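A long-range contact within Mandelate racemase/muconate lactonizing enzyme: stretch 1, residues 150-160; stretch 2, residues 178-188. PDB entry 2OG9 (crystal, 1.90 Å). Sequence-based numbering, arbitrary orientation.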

# COMPACT_ATOMS: atom_id res chain seq x y z
N ARG A 150 3.63 -31.04 22.51
CA ARG A 150 2.20 -31.29 22.64
C ARG A 150 1.76 -32.16 21.47
O ARG A 150 2.17 -31.93 20.34
CB ARG A 150 1.40 -29.98 22.63
CG ARG A 150 1.81 -28.96 23.69
CD ARG A 150 0.71 -27.92 23.91
NE ARG A 150 -0.45 -28.50 24.58
CZ ARG A 150 -1.49 -27.79 25.02
NH1 ARG A 150 -1.53 -26.47 24.85
NH2 ARG A 150 -2.50 -28.39 25.65
N CYS A 151 0.93 -33.17 21.74
CA CYS A 151 0.47 -34.04 20.67
C CYS A 151 -1.04 -34.22 20.72
O CYS A 151 -1.69 -33.97 21.74
CB CYS A 151 1.15 -35.42 20.75
SG CYS A 151 0.71 -36.40 22.22
N TYR A 152 -1.59 -34.67 19.59
CA TYR A 152 -3.02 -34.90 19.46
C TYR A 152 -3.20 -36.03 18.45
O TYR A 152 -2.26 -36.37 17.73
CB TYR A 152 -3.71 -33.64 18.94
CG TYR A 152 -3.27 -33.22 17.55
CD1 TYR A 152 -4.01 -33.58 16.42
CD2 TYR A 152 -2.10 -32.48 17.36
CE1 TYR A 152 -3.60 -33.21 15.14
CE2 TYR A 152 -1.69 -32.10 16.07
CZ TYR A 152 -2.44 -32.47 14.97
OH TYR A 152 -2.03 -32.11 13.71
N ASN A 153 -4.40 -36.60 18.41
CA ASN A 153 -4.68 -37.67 17.47
C ASN A 153 -6.16 -37.66 17.09
O ASN A 153 -6.96 -36.92 17.67
CB ASN A 153 -4.25 -39.03 18.05
CG ASN A 153 -5.28 -39.64 18.99
OD1 ASN A 153 -6.16 -38.96 19.52
ND2 ASN A 153 -5.16 -40.95 19.22
N THR A 154 -6.52 -38.47 16.10
CA THR A 154 -7.91 -38.56 15.63
C THR A 154 -8.58 -39.75 16.29
O THR A 154 -9.80 -39.93 16.19
CB THR A 154 -7.97 -38.77 14.11
OG1 THR A 154 -7.46 -40.07 13.79
CG2 THR A 154 -7.13 -37.72 13.38
N SER A 155 -7.77 -40.57 16.96
CA SER A 155 -8.27 -41.77 17.62
C SER A 155 -8.95 -42.68 16.60
O SER A 155 -9.98 -43.30 16.88
CB SER A 155 -9.25 -41.41 18.74
OG SER A 155 -8.59 -40.73 19.79
N GLY A 156 -8.36 -42.74 15.41
CA GLY A 156 -8.90 -43.56 14.34
C GLY A 156 -10.30 -43.16 13.90
O GLY A 156 -11.08 -43.99 13.44
N GLY A 157 -10.61 -41.88 14.05
CA GLY A 157 -11.93 -41.41 13.67
C GLY A 157 -12.00 -40.74 12.31
O GLY A 157 -11.13 -39.93 11.95
N PHE A 158 -13.03 -41.08 11.55
CA PHE A 158 -13.25 -40.50 10.23
C PHE A 158 -14.70 -40.07 10.19
O PHE A 158 -15.45 -40.31 11.14
CB PHE A 158 -12.98 -41.53 9.13
CG PHE A 158 -11.57 -42.05 9.12
CD1 PHE A 158 -11.30 -43.35 9.54
CD2 PHE A 158 -10.52 -41.24 8.72
CE1 PHE A 158 -9.99 -43.83 9.56
CE2 PHE A 158 -9.20 -41.71 8.73
CZ PHE A 158 -8.94 -43.01 9.15
N LEU A 159 -15.11 -39.42 9.11
CA LEU A 159 -16.49 -38.96 8.98
C LEU A 159 -17.49 -40.10 9.12
O LEU A 159 -18.59 -39.91 9.64
CB LEU A 159 -16.68 -38.26 7.64
CG LEU A 159 -16.10 -36.84 7.54
CD1 LEU A 159 -15.99 -36.43 6.08
CD2 LEU A 159 -16.98 -35.87 8.32
N HIS A 160 -17.11 -41.29 8.66
CA HIS A 160 -17.99 -42.45 8.71
C HIS A 160 -17.98 -43.20 10.04
O HIS A 160 -18.79 -44.10 10.25
CB HIS A 160 -17.65 -43.42 7.57
CG HIS A 160 -16.21 -43.85 7.54
ND1 HIS A 160 -15.66 -44.68 8.49
CD2 HIS A 160 -15.21 -43.56 6.67
CE1 HIS A 160 -14.39 -44.88 8.21
NE2 HIS A 160 -14.09 -44.21 7.11
N ILE A 178 -2.57 -39.01 25.12
CA ILE A 178 -2.71 -38.05 24.02
C ILE A 178 -3.15 -36.70 24.58
O ILE A 178 -3.95 -36.64 25.52
CB ILE A 178 -3.74 -38.55 22.98
CG1 ILE A 178 -3.22 -39.84 22.32
CG2 ILE A 178 -3.95 -37.49 21.90
CD1 ILE A 178 -1.97 -39.65 21.47
N GLY A 179 -2.64 -35.62 24.00
CA GLY A 179 -2.98 -34.29 24.50
C GLY A 179 -4.11 -33.55 23.80
O GLY A 179 -4.42 -32.42 24.18
N GLY A 180 -4.71 -34.16 22.79
CA GLY A 180 -5.80 -33.51 22.08
C GLY A 180 -6.43 -34.42 21.05
O GLY A 180 -5.84 -35.45 20.68
N ILE A 181 -7.61 -34.04 20.57
CA ILE A 181 -8.35 -34.83 19.58
C ILE A 181 -8.71 -34.02 18.34
O ILE A 181 -9.32 -32.95 18.44
CB ILE A 181 -9.67 -35.36 20.19
CG1 ILE A 181 -9.38 -36.22 21.43
CG2 ILE A 181 -10.45 -36.14 19.15
CD1 ILE A 181 -8.59 -37.48 21.14
N LYS A 182 -8.35 -34.51 17.16
CA LYS A 182 -8.71 -33.81 15.93
C LYS A 182 -9.87 -34.55 15.28
O LYS A 182 -9.77 -35.75 15.01
CB LYS A 182 -7.54 -33.73 14.95
CG LYS A 182 -7.90 -33.02 13.65
CD LYS A 182 -6.68 -32.44 12.95
CE LYS A 182 -5.81 -33.50 12.33
NZ LYS A 182 -6.30 -33.95 11.00
N LEU A 183 -10.98 -33.85 15.06
CA LEU A 183 -12.15 -34.47 14.45
C LEU A 183 -12.29 -34.09 12.98
O LEU A 183 -12.14 -32.93 12.61
CB LEU A 183 -13.42 -34.05 15.20
CG LEU A 183 -13.51 -34.37 16.69
CD1 LEU A 183 -14.78 -33.76 17.26
CD2 LEU A 183 -13.50 -35.88 16.90
N LYS A 184 -12.59 -35.09 12.16
CA LYS A 184 -12.77 -34.86 10.73
C LYS A 184 -14.18 -34.31 10.51
O LYS A 184 -15.15 -34.85 11.04
CB LYS A 184 -12.61 -36.17 9.96
CG LYS A 184 -11.21 -36.75 9.97
CD LYS A 184 -10.25 -35.92 9.14
CE LYS A 184 -8.88 -36.58 9.06
NZ LYS A 184 -8.98 -37.98 8.54
N VAL A 185 -14.27 -33.23 9.74
CA VAL A 185 -15.55 -32.61 9.41
C VAL A 185 -15.53 -32.27 7.93
O VAL A 185 -14.62 -32.67 7.22
CB VAL A 185 -15.79 -31.32 10.23
CG1 VAL A 185 -15.83 -31.65 11.72
CG2 VAL A 185 -14.70 -30.30 9.93
N GLY A 186 -16.53 -31.53 7.47
CA GLY A 186 -16.55 -31.15 6.07
C GLY A 186 -17.47 -31.98 5.19
O GLY A 186 -17.23 -32.13 4.00
N GLN A 187 -18.53 -32.52 5.78
CA GLN A 187 -19.49 -33.31 5.01
C GLN A 187 -20.66 -32.41 4.63
O GLN A 187 -21.00 -31.47 5.35
CB GLN A 187 -19.98 -34.50 5.84
CG GLN A 187 -20.49 -34.13 7.22
CD GLN A 187 -20.82 -35.35 8.06
OE1 GLN A 187 -21.08 -35.24 9.26
NE2 GLN A 187 -20.80 -36.52 7.44
N PRO A 188 -21.29 -32.69 3.48
CA PRO A 188 -22.43 -31.91 2.98
C PRO A 188 -23.45 -31.49 4.04
O PRO A 188 -24.05 -30.41 3.93
CB PRO A 188 -23.03 -32.83 1.92
CG PRO A 188 -21.80 -33.45 1.33
CD PRO A 188 -20.99 -33.81 2.56
O HOH W 1 -3.11 -30.99 26.00
O HOH W 2 -11.66 -38.11 15.49

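The two stretches run in broadly the same direction, their end-to-end vectors 28° apart, and bury 803 Å² between them. Ile178 opens the contact with its side chain: CG2 lies 3.7 Å from Tyr152 CA, and CD1 makes an apolar approach of 4.3 Å to Cys151 SG. At Gly179 the backbone takes over. Its N donates to Cys151 O at 3.0 Å, but the 121° angle at hydrogen makes this bond weak; an ideal CB on Gly179 would fall 2.7 Å from that same oxygen, a clash that glycine avoids. A water bridges Gly179 O and Arg150 NH2, 2.7 Å from each.

The firmest bonding flanks Ile181, which forms a single beta bridge with Asn153. Asn153 N donates to Gly180 O (2.9 Å, 156°), and Lys182 N donates to Asn153 O (2.8 Å, 160°), so Asn153 uses both backbone polar groups. Ile181 CA adds a CA-H...O contact to Asn153 O at 3.2 Å.

Lys182 points toward stretch 1, its aliphatic CE meeting the Tyr152 ring edge at CE1 (3.6 Å). A second water donates to Lys182 O (3.1 Å) and Thr154 O (2.7 Å). Beyond the Thr154–Gly157 type I' turn, Lys184 NZ approaches the edge of Phe158 at CD2 (3.6 Å), while Leu159 CD2 packs 3.7 Å from Val185 CA.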